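Local structure of ornithine decarboxylase (Entamoeba histolytica, 4AIB) at residues Trp29-Glu34 against Ile381-Leu386; Ile139-Met144 against Phe158-Asp163; Glu326-Gly331 against Val340-Leu345. The protein probably catalyses the pyridoxal 5'-phosphate-dependent decarboxylation of L-ornithine to putrescine as a homodimer whose active sites draw on both subunits. All coordinates share one frame; numbering follows the deposited sequence.

How the contacts relate
Contacts 1 and 3 reach the same mixed beta sheet, their centres about 25 Å apart, whereas contact 2 belongs to the alpha/beta barrel, with its centre about 40 Å from that of contact 1 and on the opposite side of the chain's centre. Contact 1 closes the longest loop, and the other two are nested within it. Backbone ladders hold both sheet contacts, parallel between distant strands in contact 1 and antiparallel within a hairpin in contact 3; each mixes buried with exposed residues. Contact 2 is mostly buried and lacks such a ladder: a strand end and the following loop meet through van der Waals packing around an arginine, a glycine and a leucine.

Contact 1: residues Trp29-Glu34 against Ile381-Leu386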
ATOM      1  N   TRP A  29      11.542   6.726 -14.172  1.00 32.19           N
ATOM      2  CA  TRP A  29      10.375   6.579 -15.040  1.00 30.19           C
ATOM      3  C   TRP A  29      10.584   7.243 -16.370  1.00 30.09           C
ATOM      4  O   TRP A  29      11.241   8.281 -16.458  1.00 29.07           O
ATOM      5  CB  TRP A  29       9.140   7.165 -14.367  1.00 27.57           C
ATOM      6  CG  TRP A  29       8.723   6.447 -13.105  1.00 27.22           C
ATOM      7  CD1 TRP A  29       9.082   6.756 -11.794  1.00 27.95           C
ATOM      8  CD2 TRP A  29       7.842   5.277 -12.992  1.00 28.56           C
ATOM      9  NE1 TRP A  29       8.503   5.881 -10.908  1.00 28.27           N
ATOM     10  CE2 TRP A  29       7.747   4.971 -11.558  1.00 27.98           C
ATOM     11  CE3 TRP A  29       7.149   4.482 -13.898  1.00 26.43           C
ATOM     12  CZ2 TRP A  29       6.988   3.912 -11.081  1.00 24.91           C
ATOM     13  CZ3 TRP A  29       6.388   3.416 -13.403  1.00 25.97           C
ATOM     14  CH2 TRP A  29       6.309   3.140 -12.030  1.00 23.83           C
ATOM     15  N   ILE A  30      10.029   6.644 -17.422  1.00 31.23           N
ATOM     16  CA  ILE A  30      10.024   7.255 -18.750  1.00 33.27           C
ATOM     17  C   ILE A  30       8.589   7.588 -19.155  1.00 33.78           C
ATOM     18  O   ILE A  30       7.745   6.697 -19.274  1.00 33.16           O
ATOM     19  CB  ILE A  30      10.702   6.364 -19.818  1.00 20.00           C
ATOM     20  CG1 ILE A  30      12.192   6.184 -19.502  1.00 20.00           C
ATOM     21  CG2 ILE A  30      10.525   6.964 -21.210  1.00 20.00           C
ATOM     22  CD1 ILE A  30      12.910   5.195 -20.401  1.00 20.00           C
ATOM     23  N   PHE A  31       8.325   8.877 -19.355  1.00 35.19           N
ATOM     24  CA  PHE A  31       6.992   9.345 -19.718  1.00 35.17           C
ATOM     25  C   PHE A  31       6.773   9.278 -21.229  1.00 35.58           C
ATOM     26  O   PHE A  31       7.298  10.101 -21.985  1.00 36.23           O
ATOM     27  CB  PHE A  31       6.753  10.763 -19.180  1.00 35.98           C
ATOM     28  CG  PHE A  31       5.349  11.265 -19.382  1.00 39.43           C
ATOM     29  CD1 PHE A  31       4.266  10.598 -18.819  1.00 41.35           C
ATOM     30  CD2 PHE A  31       5.111  12.415 -20.125  1.00 39.99           C
ATOM     31  CE1 PHE A  31       2.972  11.062 -19.003  1.00 41.88           C
ATOM     32  CE2 PHE A  31       3.819  12.885 -20.312  1.00 41.04           C
ATOM     33  CZ  PHE A  31       2.749  12.207 -19.749  1.00 41.81           C
ATOM     34  N   ASP A  32       6.001   8.281 -21.654  1.00 35.85           N
ATOM     35  CA  ASP A  32       5.691   8.070 -23.065  1.00 34.51           C
ATOM     36  C   ASP A  32       4.499   8.933 -23.468  1.00 33.43           C
ATOM     37  O   ASP A  32       3.345   8.533 -23.303  1.00 31.94           O
ATOM     38  CB  ASP A  32       5.405   6.586 -23.333  1.00 32.73           C
ATOM     39  CG  ASP A  32       5.523   6.212 -24.807  1.00 31.98           C
ATOM     40  OD1 ASP A  32       5.577   7.113 -25.671  1.00 31.38           O
ATOM     41  OD2 ASP A  32       5.563   4.998 -25.103  1.00 31.66           O
ATOM     42  N   THR A  33       4.794  10.119 -23.994  1.00 34.51           N
ATOM     43  CA  THR A  33       3.767  11.081 -24.393  1.00 34.97           C
ATOM     44  C   THR A  33       2.936  10.555 -25.564  1.00 37.59           C
ATOM     45  O   THR A  33       1.714  10.711 -25.581  1.00 37.89           O
ATOM     46  CB  THR A  33       4.386  12.447 -24.758  1.00 32.87           C
ATOM     47  OG1 THR A  33       5.443  12.759 -23.844  1.00 31.64           O
ATOM     48  CG2 THR A  33       3.342  13.551 -24.719  1.00 30.28           C
ATOM     49  N   GLU A  34       3.606   9.924 -26.529  1.00 39.76           N
ATOM     50  CA  GLU A  34       2.940   9.320 -27.685  1.00 41.08           C
ATOM     51  C   GLU A  34       2.073   8.128 -27.290  1.00 39.88           C
ATOM     52  O   GLU A  34       1.048   7.867 -27.920  1.00 40.08           O
ATOM     53  CB  GLU A  34       3.960   8.890 -28.740  1.00 44.92           C
ATOM     54  CG  GLU A  34       4.524  10.032 -29.573  1.00 53.04           C
ATOM     55  CD  GLU A  34       5.298   9.551 -30.789  1.00 57.12           C
ATOM     56  OE1 GLU A  34       4.823   8.624 -31.482  1.00 60.70           O
ATOM     57  OE2 GLU A  34       6.383  10.109 -31.057  1.00 58.44           O
ATOM     58  N   ILE A 381      11.393  11.285 -13.191  1.00 42.99           N
ATOM     59  CA  ILE A 381      10.629  11.022 -14.412  1.00 39.38           C
ATOM     60  C   ILE A 381      11.221  11.788 -15.599  1.00 37.61           C
ATOM     61  O   ILE A 381      11.266  13.020 -15.597  1.00 37.37           O
ATOM     62  CB  ILE A 381       9.130  11.372 -14.244  1.00 20.00           C
ATOM     63  CG1 ILE A 381       8.549  10.680 -13.002  1.00 20.00           C
ATOM     64  CG2 ILE A 381       8.344  10.989 -15.493  1.00 20.00           C
ATOM     65  CD1 ILE A 381       7.266  11.297 -12.482  1.00 20.00           C
ATOM     66  N   TYR A 382      11.680  11.042 -16.602  1.00 36.82           N
ATOM     67  CA  TYR A 382      12.233  11.622 -17.826  1.00 35.43           C
ATOM     68  C   TYR A 382      11.251  11.460 -18.985  1.00 33.32           C
ATOM     69  O   TYR A 382      10.748  10.363 -19.232  1.00 33.97           O
ATOM     70  CB  TYR A 382      13.571  10.967 -18.186  1.00 36.65           C
ATOM     71  CG  TYR A 382      14.643  11.086 -17.122  1.00 38.99           C
ATOM     72  CD1 TYR A 382      15.505  12.182 -17.092  1.00 39.19           C
ATOM     73  CD2 TYR A 382      14.803  10.094 -16.153  1.00 40.56           C
ATOM     74  CE1 TYR A 382      16.490  12.291 -16.121  1.00 41.32           C
ATOM     75  CE2 TYR A 382      15.784  10.196 -15.178  1.00 43.73           C
ATOM     76  CZ  TYR A 382      16.624  11.294 -15.166  1.00 43.64           C
ATOM     77  OH  TYR A 382      17.598  11.396 -14.200  1.00 45.74           O
ATOM     78  N   THR A 383      10.978  12.553 -19.690  1.00 29.84           N
ATOM     79  CA  THR A 383      10.059  12.525 -20.825  1.00 26.72           C
ATOM     80  C   THR A 383      10.748  11.945 -22.060  1.00 27.11           C
ATOM     81  O   THR A 383      11.867  12.337 -22.400  1.00 26.50           O
ATOM     82  CB  THR A 383       9.488  13.929 -21.133  1.00 25.78           C
ATOM     83  OG1 THR A 383       8.991  14.519 -19.926  1.00 23.91           O
ATOM     84  CG2 THR A 383       8.352  13.847 -22.149  1.00 23.44           C
ATOM     85  N   LEU A 384      10.070  11.001 -22.710  1.00 27.44           N
ATOM     86  CA  LEU A 384      10.564  10.365 -23.928  1.00 28.24           C
ATOM     87  C   LEU A 384      10.595  11.361 -25.091  1.00 29.41           C
ATOM     88  O   LEU A 384       9.614  12.078 -25.318  1.00 32.01           O
ATOM     89  CB  LEU A 384       9.693   9.153 -24.282  1.00 26.37           C
ATOM     90  CG  LEU A 384      10.123   8.211 -25.413  1.00 27.29           C
ATOM     91  CD1 LEU A 384      11.255   7.294 -24.975  1.00 26.80           C
ATOM     92  CD2 LEU A 384       8.938   7.390 -25.896  1.00 25.25           C
ATOM     93  N   PRO A 385      11.726  11.415 -25.823  1.00 29.46           N
ATOM     94  CA  PRO A 385      11.881  12.306 -26.977  1.00 29.03           C
ATOM     95  C   PRO A 385      10.951  11.940 -28.129  1.00 28.72           C
ATOM     96  O   PRO A 385      10.725  10.755 -28.397  1.00 26.28           O
ATOM     97  CB  PRO A 385      13.343  12.099 -27.390  1.00 25.76           C
ATOM     98  CG  PRO A 385      13.720  10.768 -26.836  1.00 28.15           C
ATOM     99  CD  PRO A 385      12.963  10.661 -25.549  1.00 29.12           C
ATOM    100  N   LEU A 386      10.424  12.960 -28.800  1.00 29.44           N
ATOM    101  CA  LEU A 386       9.494  12.776 -29.914  1.00 29.42           C
ATOM    102  C   LEU A 386       9.562  13.949 -30.881  1.00 26.59           C
ATOM    103  O   LEU A 386       9.774  15.086 -30.463  1.00  2.00           O
ATOM    104  CB  LEU A 386       8.060  12.585 -29.398  1.00 20.00           C
ATOM    105  CG  LEU A 386       7.549  13.507 -28.283  1.00 20.00           C
ATOM    106  CD1 LEU A 386       6.678  14.630 -28.827  1.00 20.00           C
ATOM    107  CD2 LEU A 386       6.801  12.695 -27.239  1.00 20.00           C
TER
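Tyr382 O is gripped twice: Phe31 N gives it a hydrogen bond of 2.8 Å, and Ile30 CA adds a CA-H...O contact at 3.2 Å. Trp29 O has a nearly straight in-plane hydrogen bond from Tyr382 N (2.8 Å) and a longer, weaker CA-H...O contact from Ile381 CA. Leu384 N completes the ladder on Phe31 O at 3.0 Å, coming from above the carbonyl plane. The pairing is parallel, joining strand 27-31 to the near-C-terminal strand 380-383 in the mixed sheet of the beta domain. On the face of Trp29, Phe31, Ile381 and Thr383, Trp29 CB meets Ile381 CG1 at 3.8 Å. Phe31, its CG anti to the backbone N (chi1 -174°), presents the edge at CD2 to Thr383 CG2, while its ring also meets Phe267. On the face of Ile30 and Tyr382, the Ile30 and Leu384 side chains cross obliquely, Ile30 CG2 3.8 Å from Leu384 CD1, and Phe11 of helix 6-16 touches both residues. Asp32 is the N-cap of helix 33-46, OD1 bonding weakly to Gly35 N and OD2 hydrogen-bonded to His268 NE2. Beyond it, Leu386 CD2 packs on Thr33 CB at 3.5 Å, the two side chains at about a right angle.

Contact 2: residues Ile139-Met144 against Phe158-Asp163; sequences IMIRIM and FGLHDD
The C-terminal end of barrel strand 138-143 meets the loop that leads into helix 164-174. The two touching parts run almost perpendicular, 88° apart, and most of the chain between them is not modelled. Arg142 carries the contact. Its CG is anti to the backbone N (chi1 -176°) and the chain stays extended as far as NE, so the guanidinium reaches along Gly159 to Phe158. Phe158 CB lies over one face of the guanidinium, 3.5 Å from Arg142 NH2, and Phe158 CD1 is 3.4 Å from Arg142 NH1. The two planes are turned 38° apart, an oblique approach rather than a flat stack. This is the rim of the TIM-type barrel of the pyridoxal-binding domain: the side chain of Phe158 lies about 8 Å from that of Lys57, the predicted cofactor-bearing lysine, unmodified in this structure, and packs on Ser333 of the second subunit, consistent with active sites built from both monomers. Gly159 has backbone angles at which a side chain would jam against the preceding carbonyl, and a CB would also run into Met144 CG; Arg142 CG packs on its bare CA at 3.8 Å, while its N is hydrogen-bonded to Asp122 OD2. Met144, its CG anti to the carbonyl carbon, brings SD obliquely toward the His161 ring, 5.0 Å from the centroid, a loose Met-aromatic approach; His161 itself touches Arg279 of the second subunit. Leu160 lays CB against Arg142 O; Leu160 N is also near that carbonyl but badly angled for a hydrogen bond. With its CG anti to the backbone N, Leu160 sends CD2 to Ile141 CD1 at 3.8 Å, the side chains crossing at about a right angle, and Val168 of helix 164-174 touches both.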
ATOM      1  N   ILE A 139     -26.912  14.408  -8.792  1.00 40.72           N
ATOM      2  CA  ILE A 139     -26.727  13.073  -8.229  1.00 40.37           C
ATOM      3  C   ILE A 139     -26.850  11.982  -9.291  1.00 40.47           C
ATOM      4  O   ILE A 139     -27.776  11.991 -10.104  1.00 42.80           O
ATOM      5  CB  ILE A 139     -27.724  12.810  -7.076  1.00 20.00           C
ATOM      6  CG1 ILE A 139     -27.443  13.758  -5.906  1.00 20.00           C
ATOM      7  CG2 ILE A 139     -27.662  11.358  -6.610  1.00 20.00           C
ATOM      8  CD1 ILE A 139     -28.599  13.912  -4.941  1.00 20.00           C
ATOM      9  N   MET A 140     -25.903  11.049  -9.274  1.00 38.72           N
ATOM     10  CA  MET A 140     -25.945   9.889 -10.151  1.00 37.36           C
ATOM     11  C   MET A 140     -26.186   8.636  -9.315  1.00 38.25           C
ATOM     12  O   MET A 140     -25.555   8.443  -8.274  1.00 38.10           O
ATOM     13  CB  MET A 140     -24.641   9.769 -10.937  1.00 35.94           C
ATOM     14  CG  MET A 140     -24.840   9.627 -12.438  1.00 33.41           C
ATOM     15  SD  MET A 140     -23.332   9.296 -13.371  1.00 33.13           S
ATOM     16  CE  MET A 140     -22.261  10.638 -12.857  1.00 31.96           C
ATOM     17  N   ILE A 141     -27.107   7.791  -9.769  1.00 37.15           N
ATOM     18  CA  ILE A 141     -27.452   6.572  -9.036  1.00 36.49           C
ATOM     19  C   ILE A 141     -26.570   5.395  -9.467  1.00 40.03           C
ATOM     20  O   ILE A 141     -26.466   5.090 -10.657  1.00 41.56           O
ATOM     21  CB  ILE A 141     -28.969   6.253  -9.132  1.00 20.00           C
ATOM     22  CG1 ILE A 141     -29.358   5.143  -8.146  1.00 20.00           C
ATOM     23  CG2 ILE A 141     -29.388   5.929 -10.564  1.00 20.00           C
ATOM     24  CD1 ILE A 141     -30.828   5.128  -7.779  1.00 20.00           C
ATOM     25  N   ARG A 142     -25.920   4.755  -8.497  1.00 42.37           N
ATOM     26  CA  ARG A 142     -25.034   3.629  -8.787  1.00 44.08           C
ATOM     27  C   ARG A 142     -25.785   2.298  -8.762  1.00 44.35           C
ATOM     28  O   ARG A 142     -26.372   1.929  -7.746  1.00 44.53           O
ATOM     29  CB  ARG A 142     -23.833   3.601  -7.833  1.00 46.25           C
ATOM     30  CG  ARG A 142     -22.818   2.509  -8.148  1.00 48.49           C
ATOM     31  CD  ARG A 142     -21.497   2.731  -7.432  1.00 51.03           C
ATOM     32  NE  ARG A 142     -20.543   1.657  -7.708  1.00 55.76           N
ATOM     33  CZ  ARG A 142     -19.255   1.680  -7.370  1.00 57.78           C
ATOM     34  NH1 ARG A 142     -18.738   2.726  -6.738  1.00 59.37           N
ATOM     35  NH2 ARG A 142     -18.478   0.648  -7.670  1.00 58.75           N
ATOM     36  N   ILE A 143     -25.758   1.592  -9.890  1.00 44.87           N
ATOM     37  CA  ILE A 143     -26.403   0.283 -10.017  1.00 46.45           C
ATOM     38  C   ILE A 143     -25.367  -0.820 -10.270  1.00 49.54           C
ATOM     39  O   ILE A 143     -24.165  -0.547 -10.334  1.00 49.59           O
ATOM     40  CB  ILE A 143     -27.508   0.279 -11.109  1.00 20.00           C
ATOM     41  CG1 ILE A 143     -26.934   0.565 -12.504  1.00 20.00           C
ATOM     42  CG2 ILE A 143     -28.612   1.273 -10.770  1.00 20.00           C
ATOM     43  CD1 ILE A 143     -26.837  -0.655 -13.398  1.00 20.00           C
ATOM     44  N   MET A 144     -25.840  -2.057 -10.406  1.00 52.77           N
ATOM     45  CA  MET A 144     -24.974  -3.201 -10.689  1.00 54.05           C
ATOM     46  C   MET A 144     -25.468  -3.986 -11.901  1.00 53.44           C
ATOM     47  O   MET A 144     -24.688  -4.647 -12.587  1.00 51.86           O
ATOM     48  CB  MET A 144     -24.880  -4.121  -9.469  1.00 56.06           C
ATOM     49  CG  MET A 144     -24.066  -3.549  -8.318  1.00 59.88           C
ATOM     50  SD  MET A 144     -24.217  -4.507  -6.797  1.00 66.39           S
ATOM     51  CE  MET A 144     -23.279  -5.980  -7.206  1.00 62.72           C
ATOM     52  N   PHE A 158     -20.284  -2.241  -2.985  1.00 77.39           N
ATOM     53  CA  PHE A 158     -20.216  -1.233  -4.056  1.00 78.23           C
ATOM     54  C   PHE A 158     -21.313  -1.370  -5.112  1.00 77.61           C
ATOM     55  O   PHE A 158     -21.250  -2.229  -5.997  1.00 77.13           O
ATOM     56  CB  PHE A 158     -18.818  -1.158  -4.691  1.00 79.69           C
ATOM     57  CG  PHE A 158     -17.835  -0.357  -3.885  1.00 81.82           C
ATOM     58  CD1 PHE A 158     -17.823   1.034  -3.960  1.00 82.31           C
ATOM     59  CD2 PHE A 158     -16.925  -0.989  -3.045  1.00 82.36           C
ATOM     60  CE1 PHE A 158     -16.919   1.777  -3.215  1.00 83.54           C
ATOM     61  CE2 PHE A 158     -16.018  -0.250  -2.297  1.00 83.19           C
ATOM     62  CZ  PHE A 158     -16.017   1.133  -2.381  1.00 83.77           C
ATOM     63  N   GLY A 159     -22.314  -0.502  -5.002  1.00 76.72           N
ATOM     64  CA  GLY A 159     -23.470  -0.520  -5.888  1.00 75.52           C
ATOM     65  C   GLY A 159     -24.772  -0.491  -5.113  1.00 74.21           C
ATOM     66  O   GLY A 159     -24.780  -0.287  -3.896  1.00 74.23           O
ATOM     67  N   LEU A 160     -25.874  -0.698  -5.825  1.00 73.71           N
ATOM     68  CA  LEU A 160     -27.205  -0.685  -5.231  1.00 71.83           C
ATOM     69  C   LEU A 160     -28.030  -1.831  -5.809  1.00 70.92           C
ATOM     70  O   LEU A 160     -28.076  -2.016  -7.029  1.00 70.79           O
ATOM     71  CB  LEU A 160     -27.883   0.661  -5.500  1.00 70.92           C
ATOM     72  CG  LEU A 160     -29.188   1.057  -4.811  1.00 70.63           C
ATOM     73  CD1 LEU A 160     -28.960   1.398  -3.347  1.00 70.69           C
ATOM     74  CD2 LEU A 160     -29.790   2.247  -5.536  1.00 69.21           C
ATOM     75  N   HIS A 161     -28.667  -2.598  -4.927  1.00 70.74           N
ATOM     76  CA  HIS A 161     -29.449  -3.767  -5.333  1.00 70.52           C
ATOM     77  C   HIS A 161     -30.738  -3.397  -6.021  1.00 69.63           C
ATOM     78  O   HIS A 161     -31.276  -2.307  -5.805  1.00 68.87           O
ATOM     79  CB  HIS A 161     -29.710  -4.693  -4.145  1.00 71.25           C
ATOM     80  CG  HIS A 161     -28.464  -5.353  -3.594  1.00 71.37           C
ATOM     81  ND1 HIS A 161     -27.610  -6.053  -4.367  1.00 71.63           N
ATOM     82  CD2 HIS A 161     -27.957  -5.411  -2.297  1.00 70.71           C
ATOM     83  CE1 HIS A 161     -26.603  -6.525  -3.608  1.00 70.74           C
ATOM     84  NE2 HIS A 161     -26.816  -6.132  -2.341  1.00 71.08           N
ATOM     85  N   ASP A 162     -31.233  -4.317  -6.848  1.00 68.89           N
ATOM     86  CA  ASP A 162     -32.406  -4.107  -7.709  1.00 69.95           C
ATOM     87  C   ASP A 162     -33.599  -3.422  -7.034  1.00 69.99           C
ATOM     88  O   ASP A 162     -34.156  -2.466  -7.576  1.00 70.96           O
ATOM     89  CB  ASP A 162     -32.858  -5.439  -8.317  1.00 71.69           C
ATOM     90  CG  ASP A 162     -31.858  -6.002  -9.308  1.00 73.57           C
ATOM     91  OD1 ASP A 162     -31.720  -5.430 -10.409  1.00 73.14           O
ATOM     92  OD2 ASP A 162     -31.218  -7.028  -8.990  1.00 76.18           O
ATOM     93  N   ASP A 163     -33.981  -3.924  -5.862  1.00 68.82           N
ATOM     94  CA  ASP A 163     -35.148  -3.426  -5.128  1.00 67.40           C
ATOM     95  C   ASP A 163     -34.909  -2.075  -4.449  1.00 67.04           C
ATOM     96  O   ASP A 163     -35.851  -1.314  -4.206  1.00 67.89           O
ATOM     97  CB  ASP A 163     -35.614  -4.464  -4.097  1.00 67.37           C
ATOM     98  CG  ASP A 163     -34.520  -4.855  -3.104  1.00 66.54           C
ATOM     99  OD1 ASP A 163     -33.320  -4.671  -3.404  1.00 66.71           O
ATOM    100  OD2 ASP A 163     -34.869  -5.358  -2.014  1.00 66.21           O
TER

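Contact 3: residues Glu326-Gly331 against Val340-Leu345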
ATOM      1  N   GLU A 326      16.073 -19.136 -15.163  1.00 61.06           N
ATOM      2  CA  GLU A 326      14.825 -18.753 -14.504  1.00 59.52           C
ATOM      3  C   GLU A 326      15.129 -17.813 -13.341  1.00 57.27           C
ATOM      4  O   GLU A 326      15.659 -18.234 -12.310  1.00 57.22           O
ATOM      5  CB  GLU A 326      14.055 -19.988 -14.021  1.00 60.75           C
ATOM      6  CG  GLU A 326      12.716 -19.672 -13.367  1.00 63.67           C
ATOM      7  CD  GLU A 326      12.025 -20.895 -12.788  1.00 66.43           C
ATOM      8  OE1 GLU A 326      12.714 -21.884 -12.456  1.00 66.16           O
ATOM      9  OE2 GLU A 326      10.782 -20.865 -12.660  1.00 66.98           O
ATOM     10  N   SER A 327      14.794 -16.539 -13.520  1.00 55.51           N
ATOM     11  CA  SER A 327      15.143 -15.506 -12.552  1.00 51.70           C
ATOM     12  C   SER A 327      13.947 -15.042 -11.729  1.00 49.83           C
ATOM     13  O   SER A 327      12.857 -14.827 -12.267  1.00 49.58           O
ATOM     14  CB  SER A 327      15.796 -14.315 -13.260  1.00 51.01           C
ATOM     15  OG  SER A 327      16.947 -14.721 -13.982  1.00 51.27           O
ATOM     16  N   ILE A 328      14.169 -14.904 -10.423  1.00 48.21           N
ATOM     17  CA  ILE A 328      13.176 -14.381  -9.485  1.00 47.10           C
ATOM     18  C   ILE A 328      13.582 -12.965  -9.085  1.00 47.49           C
ATOM     19  O   ILE A 328      14.641 -12.760  -8.490  1.00 47.34           O
ATOM     20  CB  ILE A 328      13.071 -15.257  -8.208  1.00 20.00           C
ATOM     21  CG1 ILE A 328      12.758 -16.725  -8.550  1.00 20.00           C
ATOM     22  CG2 ILE A 328      12.064 -14.670  -7.220  1.00 20.00           C
ATOM     23  CD1 ILE A 328      11.303 -17.032  -8.854  1.00 20.00           C
ATOM     24  N   ILE A 329      12.740 -11.991  -9.413  1.00 49.35           N
ATOM     25  CA  ILE A 329      13.042 -10.591  -9.118  1.00 50.84           C
ATOM     26  C   ILE A 329      12.229 -10.103  -7.921  1.00 53.16           C
ATOM     27  O   ILE A 329      11.003 -10.229  -7.893  1.00 52.14           O
ATOM     28  CB  ILE A 329      12.809  -9.679 -10.343  1.00 20.00           C
ATOM     29  CG1 ILE A 329      13.405 -10.312 -11.604  1.00 20.00           C
ATOM     30  CG2 ILE A 329      13.425  -8.306 -10.111  1.00 20.00           C
ATOM     31  CD1 ILE A 329      12.746  -9.864 -12.890  1.00 20.00           C
ATOM     32  N   TYR A 330      12.929  -9.557  -6.930  1.00 56.69           N
ATOM     33  CA  TYR A 330      12.291  -9.044  -5.722  1.00 61.41           C
ATOM     34  C   TYR A 330      12.111  -7.532  -5.785  1.00 63.53           C
ATOM     35  O   TYR A 330      12.877  -6.833  -6.453  1.00 63.59           O
ATOM     36  CB  TYR A 330      13.098  -9.429  -4.478  1.00 62.03           C
ATOM     37  CG  TYR A 330      13.235 -10.921  -4.263  1.00 63.18           C
ATOM     38  CD1 TYR A 330      12.116 -11.715  -4.017  1.00 62.39           C
ATOM     39  CD2 TYR A 330      14.484 -11.538  -4.294  1.00 63.51           C
ATOM     40  CE1 TYR A 330      12.232 -13.080  -3.817  1.00 62.99           C
ATOM     41  CE2 TYR A 330      14.611 -12.905  -4.094  1.00 63.71           C
ATOM     42  CZ  TYR A 330      13.482 -13.669  -3.856  1.00 63.49           C
ATOM     43  OH  TYR A 330      13.596 -15.025  -3.655  1.00 63.81           O
ATOM     44  N   GLY A 331      11.091  -7.039  -5.085  1.00 65.43           N
ATOM     45  CA  GLY A 331      10.818  -5.606  -5.007  1.00 67.55           C
ATOM     46  C   GLY A 331      11.866  -4.867  -4.197  1.00 68.98           C
ATOM     47  O   GLY A 331      12.463  -5.428  -3.276  1.00 69.82           O
ATOM     48  N   VAL A 340       8.301  -9.256  -7.640  1.00 69.19           N
ATOM     49  CA  VAL A 340       7.699  -8.486  -8.737  1.00 66.75           C
ATOM     50  C   VAL A 340       7.586  -9.240 -10.067  1.00 63.90           C
ATOM     51  O   VAL A 340       6.663  -8.984 -10.847  1.00 62.53           O
ATOM     52  CB  VAL A 340       8.401  -7.120  -8.959  1.00 67.29           C
ATOM     53  CG1 VAL A 340       8.052  -6.148  -7.841  1.00 67.25           C
ATOM     54  CG2 VAL A 340       9.911  -7.282  -9.089  1.00 66.95           C
ATOM     55  N   ALA A 341       8.517 -10.159 -10.323  1.00 61.25           N
ATOM     56  CA  ALA A 341       8.517 -10.926 -11.572  1.00 59.21           C
ATOM     57  C   ALA A 341       9.264 -12.255 -11.479  1.00 59.32           C
ATOM     58  O   ALA A 341      10.333 -12.346 -10.874  1.00 59.92           O
ATOM     59  CB  ALA A 341       9.078 -10.087 -12.715  1.00 59.01           C
ATOM     60  N   THR A 342       8.679 -13.284 -12.085  1.00 58.94           N
ATOM     61  CA  THR A 342       9.340 -14.569 -12.273  1.00 58.94           C
ATOM     62  C   THR A 342       9.465 -14.793 -13.775  1.00 58.18           C
ATOM     63  O   THR A 342       8.488 -15.133 -14.450  1.00 57.54           O
ATOM     64  CB  THR A 342       8.561 -15.714 -11.597  1.00 59.69           C
ATOM     65  OG1 THR A 342       8.485 -15.467 -10.188  1.00 61.15           O
ATOM     66  CG2 THR A 342       9.243 -17.061 -11.838  1.00 60.19           C
ATOM     67  N   GLN A 343      10.670 -14.583 -14.295  1.00 57.58           N
ATOM     68  CA  GLN A 343      10.877 -14.553 -15.737  1.00 56.92           C
ATOM     69  C   GLN A 343      12.211 -15.154 -16.164  1.00 56.46           C
ATOM     70  O   GLN A 343      13.167 -15.197 -15.384  1.00 57.17           O
ATOM     71  CB  GLN A 343      10.766 -13.113 -16.242  1.00 57.93           C
ATOM     72  CG  GLN A 343      10.312 -12.984 -17.687  1.00 61.41           C
ATOM     73  CD  GLN A 343       9.855 -11.580 -18.031  1.00 64.36           C
ATOM     74  OE1 GLN A 343      10.073 -10.639 -17.269  1.00 66.94           O
ATOM     75  NE2 GLN A 343       9.211 -11.433 -19.185  1.00 65.53           N
ATOM     76  N   GLU A 344      12.243 -15.620 -17.411  1.00 54.80           N
ATOM     77  CA  GLU A 344      13.443 -16.133 -18.057  1.00 52.62           C
ATOM     78  C   GLU A 344      14.352 -14.960 -18.428  1.00 49.50           C
ATOM     79  O   GLU A 344      13.985 -14.118 -19.252  1.00 49.01           O
ATOM     80  CB  GLU A 344      13.046 -16.928 -19.306  1.00 56.01           C
ATOM     81  CG  GLU A 344      14.177 -17.679 -19.992  1.00 59.11           C
ATOM     82  CD  GLU A 344      14.350 -19.108 -19.500  1.00 61.99           C
ATOM     83  OE1 GLU A 344      14.037 -19.399 -18.324  1.00 61.79           O
ATOM     84  OE2 GLU A 344      14.813 -19.946 -20.302  1.00 64.19           O
ATOM     85  N   LEU A 345      15.531 -14.907 -17.810  1.00 46.22           N
ATOM     86  CA  LEU A 345      16.474 -13.805 -18.010  1.00 41.73           C
ATOM     87  C   LEU A 345      17.930 -14.275 -18.028  1.00 39.60           C
ATOM     88  O   LEU A 345      18.276 -15.238 -17.344  1.00 38.45           O
ATOM     89  CB  LEU A 345      16.294 -12.744 -16.917  1.00 39.89           C
ATOM     90  CG  LEU A 345      15.161 -11.726 -17.071  1.00 38.81           C
ATOM     91  CD1 LEU A 345      14.824 -11.109 -15.724  1.00 38.38           C
ATOM     92  CD2 LEU A 345      15.519 -10.645 -18.082  1.00 38.88           C
TER
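Ile329 N points nearly straight at Ala341 O, 2.8 Å away and close to the C=O axis. A reciprocal pair follows, Ser327 N to Gln343 O at 2.8 Å and Gln343 N to Ser327 O at 3.0 Å. Strands 324-330 and 341-346 thus form an antiparallel hairpin, and near its loop Ile329 O takes two donors: Val340 N at 2.9 Å and, weakly, Ala341 N at 3.5 Å. Val340 and Ala341 together face Ile329, a classic beta bulge. Ile329, with CG1 anti to the carbonyl carbon, sends CD1 between Ala341 CB and Leu345 CD1, each 3.7 Å from it, while its CG2 branch meets Val340 CG2. On the other face Ile328 CD1 lies alongside Thr342, 3.6 Å from its CG2. Ser327 OG bonds back to Tyr325 O of its own strand. Two polar ends look beyond the hairpin: Gln343 OE1 accepts from Cys311 N, and Tyr330 OH bonds to Glu288 OE1 on the neighbouring strand 284-291. Glu326 and Glu344 form an exposed non-hydrogen-bonded pair whose carboxylates do not touch; if both are ionised, their like charges would, if anything, weakly oppose the pairing, which rests on the backbone ladder and the apolar group round Ile329.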